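HPV18 E7 (Human papillomavirus type 18, PDB 6IWD) probably drives quiescent host cells into S phase so that the virus can replicate its genome, here represented by its zinc-binding C-terminal domain. Local coordinates at residues E5-C13 with E23-L33. Numbering follows the deposited sequence.
Sequences EPQRHTMLC and ELVVESSADDL
Glu27 OE2 is gripped by two nitrogens of the Arg8 guanidinium: NH2 makes the short bond of the salt bridge, 2.7 Å to OE2, and NE adds a weak one. NH2 comes to the anti side of OE2, tilted out of the carboxylate plane, and the two flat groups are turned 54° apart. Arg8 starts with CG opposite its backbone N (chi1 165°), then bends, laying CD against Val25 CG1 at 3.6 Å on the way. Further along this face, Glu23 CG rests on Thr10 CG2 and Leu12 CD2.

The other face of the hairpin carries His9. Leu33, the first residue of a predicted nuclear export signal, sets CD2 over the centre of the imidazole, a CH-pi contact 3.6 Å from the ring centroid. Its other methyl, CD1, reaches Met11 SD at 4.1 Å.

Paired backbone bonds join Gln7 with Ser28, His9 with Val26 and Met11 with Leu24; Met11 N to Leu24 O, 2.7 Å, is nearly straight at 172°. Ser29 is the N-cap of helix 30-41, its OG accepting from Asp32 N, while Ser29 O takes Ser28 OG and Leu33 N from opposite faces of its carbonyl plane.

Antiparallel strands 7-14 and 21-28, with helix 30-41 against the His9 and Met11 face, form the beta-beta-alpha core of the E7 zinc-binding domain; beside Val26 and Glu27 the sheet continues into a strand of the second E7 subunit, whose Lys17 salt-bridges Glu27 OE1.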
loop_
_atom_site.group_PDB
_atom_site.type_symbol
_atom_site.label_atom_id
_atom_site.label_comp_id
_atom_site.label_asym_id
_atom_site.label_seq_id
_atom_site.Cartn_x
_atom_site.Cartn_y
_atom_site.Cartn_z
ATOM N N GLU B 5 5.941 -3.477 17.880
ATOM C CA GLU B 5 6.819 -2.370 17.514
ATOM C C GLU B 5 7.451 -2.621 16.140
ATOM O O GLU B 5 7.682 -3.775 15.771
ATOM C CB GLU B 5 7.897 -2.166 18.591
ATOM C CG GLU B 5 8.788 -0.939 18.379
ATOM C CD GLU B 5 9.376 -0.388 19.664
ATOM O OE1 GLU B 5 8.605 -0.136 20.618
ATOM O OE2 GLU B 5 10.610 -0.187 19.713
ATOM N N PRO B 6 7.686 -1.551 15.374
ATOM C CA PRO B 6 8.377 -1.695 14.085
ATOM C C PRO B 6 9.685 -2.470 14.206
ATOM O O PRO B 6 10.400 -2.381 15.208
ATOM C CB PRO B 6 8.623 -0.244 13.661
ATOM C CG PRO B 6 7.479 0.500 14.242
ATOM C CD PRO B 6 7.142 -0.191 15.551
ATOM N N GLN B 7 9.988 -3.244 13.169
ATOM C CA GLN B 7 11.231 -3.995 13.083
ATOM C C GLN B 7 12.005 -3.564 11.845
ATOM O O GLN B 7 11.460 -2.948 10.925
ATOM C CB GLN B 7 10.968 -5.507 13.048
ATOM C CG GLN B 7 10.449 -6.083 14.367
ATOM C CD GLN B 7 11.510 -6.109 15.465
ATOM O OE1 GLN B 7 12.062 -5.075 15.846
ATOM N NE2 GLN B 7 11.792 -7.300 15.982
ATOM N N ARG B 8 13.295 -3.881 11.837
ATOM C CA ARG B 8 14.141 -3.571 10.696
ATOM C C ARG B 8 14.045 -4.695 9.671
ATOM O O ARG B 8 14.130 -5.875 10.030
ATOM C CB ARG B 8 15.592 -3.367 11.125
ATOM C CG ARG B 8 16.563 -3.402 9.962
ATOM C CD ARG B 8 17.712 -2.447 10.146
ATOM N NE ARG B 8 17.461 -1.465 11.199
ATOM C CZ ARG B 8 18.333 -0.523 11.537
ATOM N NH1 ARG B 8 19.492 -0.445 10.895
ATOM N NH2 ARG B 8 18.050 0.341 12.507
ATOM N N HIS B 9 13.853 -4.323 8.404
ATOM C CA HIS B 9 13.784 -5.271 7.301
ATOM C C HIS B 9 14.627 -4.756 6.146
ATOM O O HIS B 9 14.775 -3.544 5.963
ATOM C CB HIS B 9 12.345 -5.485 6.822
ATOM C CG HIS B 9 11.363 -5.679 7.932
ATOM N ND1 HIS B 9 11.170 -6.897 8.548
ATOM C CD2 HIS B 9 10.515 -4.812 8.537
ATOM C CE1 HIS B 9 10.251 -6.769 9.490
ATOM N NE2 HIS B 9 9.839 -5.515 9.504
ATOM N N THR B 10 15.180 -5.676 5.363
ATOM C CA THR B 10 15.922 -5.306 4.166
ATOM C C THR B 10 15.171 -5.791 2.935
ATOM O O THR B 10 14.753 -6.950 2.875
ATOM C CB THR B 10 17.343 -5.875 4.176
ATOM O OG1 THR B 10 18.039 -5.384 5.324
ATOM C CG2 THR B 10 18.102 -5.430 2.923
ATOM N N MET B 11 14.992 -4.899 1.968
ATOM C CA MET B 11 14.362 -5.219 0.693
ATOM C C MET B 11 15.421 -5.183 -0.399
ATOM O O MET B 11 16.024 -4.134 -0.646
ATOM C CB MET B 11 13.245 -4.230 0.366
ATOM C CG MET B 11 12.075 -4.254 1.329
ATOM S SD MET B 11 10.943 -5.616 0.995
ATOM C CE MET B 11 10.573 -5.333 -0.736
ATOM N N LEU B 12 15.640 -6.319 -1.057
ATOM C CA LEU B 12 16.500 -6.390 -2.233
ATOM C C LEU B 12 15.653 -6.286 -3.492
ATOM O O LEU B 12 14.646 -6.981 -3.628
ATOM C CB LEU B 12 17.304 -7.690 -2.256
ATOM C CG LEU B 12 18.412 -7.776 -1.207
ATOM C CD1 LEU B 12 18.666 -9.227 -0.814
ATOM C CD2 LEU B 12 19.675 -7.130 -1.766
ATOM N N CYS B 13 16.046 -5.399 -4.395
ATOM C CA CYS B 13 15.336 -5.250 -5.655
ATOM C C CYS B 13 16.351 -4.872 -6.723
ATOM O O CYS B 13 17.542 -4.709 -6.444
ATOM C CB CYS B 13 14.206 -4.219 -5.535
ATOM S SG CYS B 13 14.713 -2.536 -4.993
ATOM N N GLU B 23 19.641 -2.230 -2.344
ATOM C CA GLU B 23 19.360 -2.667 -0.983
ATOM C C GLU B 23 18.652 -1.522 -0.261
ATOM O O GLU B 23 19.251 -0.469 -0.025
ATOM C CB GLU B 23 20.654 -3.056 -0.278
ATOM C CG GLU B 23 20.584 -4.343 0.520
ATOM C CD GLU B 23 21.961 -4.949 0.762
ATOM O OE1 GLU B 23 22.694 -5.197 -0.227
ATOM O OE2 GLU B 23 22.314 -5.162 1.945
ATOM N N LEU B 24 17.379 -1.720 0.072
ATOM C CA LEU B 24 16.606 -0.758 0.851
ATOM C C LEU B 24 16.421 -1.302 2.258
ATOM O O LEU B 24 16.047 -2.466 2.434
ATOM C CB LEU B 24 15.240 -0.491 0.221
ATOM C CG LEU B 24 15.209 -0.026 -1.224
ATOM C CD1 LEU B 24 13.780 0.009 -1.701
ATOM C CD2 LEU B 24 15.855 1.344 -1.339
ATOM N N VAL B 25 16.692 -0.468 3.252
ATOM C CA VAL B 25 16.569 -0.847 4.652
ATOM C C VAL B 25 15.471 0.009 5.263
ATOM O O VAL B 25 15.558 1.244 5.249
ATOM C CB VAL B 25 17.900 -0.683 5.399
ATOM C CG1 VAL B 25 17.741 -1.068 6.862
ATOM C CG2 VAL B 25 18.978 -1.528 4.718
ATOM N N VAL B 26 14.429 -0.639 5.768
ATOM C CA VAL B 26 13.294 0.062 6.345
ATOM C C VAL B 26 13.069 -0.415 7.776
ATOM O O VAL B 26 13.527 -1.483 8.192
ATOM C CB VAL B 26 12.008 -0.130 5.506
ATOM C CG1 VAL B 26 12.168 0.518 4.136
ATOM C CG2 VAL B 26 11.676 -1.608 5.359
ATOM N N GLU B 27 12.342 0.399 8.531
ATOM C CA GLU B 27 11.727 -0.024 9.780
ATOM C C GLU B 27 10.236 0.218 9.646
ATOM O O GLU B 27 9.822 1.290 9.186
ATOM C CB GLU B 27 12.299 0.728 10.982
ATOM C CG GLU B 27 13.770 0.472 11.180
ATOM C CD GLU B 27 14.257 0.895 12.550
ATOM O OE1 GLU B 27 13.520 1.632 13.245
ATOM O OE2 GLU B 27 15.377 0.485 12.933
ATOM N N SER B 28 9.436 -0.780 10.005
ATOM C CA SER B 28 7.993 -0.667 9.810
ATOM C C SER B 28 7.297 -1.796 10.553
ATOM O O SER B 28 7.928 -2.761 10.995
ATOM C CB SER B 28 7.624 -0.710 8.323
ATOM O OG SER B 28 7.783 -2.025 7.826
ATOM N N SER B 29 5.978 -1.663 10.671
ATOM C CA SER B 29 5.159 -2.766 11.134
ATOM C C SER B 29 5.130 -3.868 10.080
ATOM O O SER B 29 5.481 -3.656 8.911
ATOM C CB SER B 29 3.736 -2.300 11.416
ATOM O OG SER B 29 3.095 -1.948 10.190
ATOM N N ALA B 30 4.687 -5.059 10.506
ATOM C CA ALA B 30 4.549 -6.170 9.561
ATOM C C ALA B 30 3.555 -5.840 8.450
ATOM O O ALA B 30 3.793 -6.166 7.279
ATOM C CB ALA B 30 4.115 -7.439 10.294
ATOM N N ASP B 31 2.423 -5.217 8.799
ATOM C CA ASP B 31 1.420 -4.896 7.783
ATOM C C ASP B 31 1.959 -3.908 6.758
ATOM O O ASP B 31 1.661 -4.025 5.560
ATOM C CB ASP B 31 0.155 -4.331 8.423
ATOM C CG ASP B 31 -0.660 -5.382 9.151
ATOM O OD1 ASP B 31 -0.381 -6.593 8.991
ATOM O OD2 ASP B 31 -1.594 -4.984 9.880
ATOM N N ASP B 32 2.723 -2.905 7.202
ATOM C CA ASP B 32 3.246 -1.947 6.229
ATOM C C ASP B 32 4.355 -2.568 5.388
ATOM O O ASP B 32 4.520 -2.211 4.214
ATOM C CB ASP B 32 3.735 -0.674 6.928
ATOM C CG ASP B 32 2.580 0.213 7.431
ATOM O OD1 ASP B 32 1.473 0.208 6.835
ATOM O OD2 ASP B 32 2.786 0.929 8.436
ATOM N N LEU B 33 5.099 -3.522 5.955
ATOM C CA LEU B 33 6.075 -4.258 5.163
ATOM C C LEU B 33 5.386 -5.039 4.049
ATOM O O LEU B 33 5.826 -5.011 2.896
ATOM C CB LEU B 33 6.895 -5.191 6.061
ATOM C CG LEU B 33 7.792 -6.150 5.263
ATOM C CD1 LEU B 33 8.832 -5.400 4.459
ATOM C CD2 LEU B 33 8.466 -7.176 6.169
#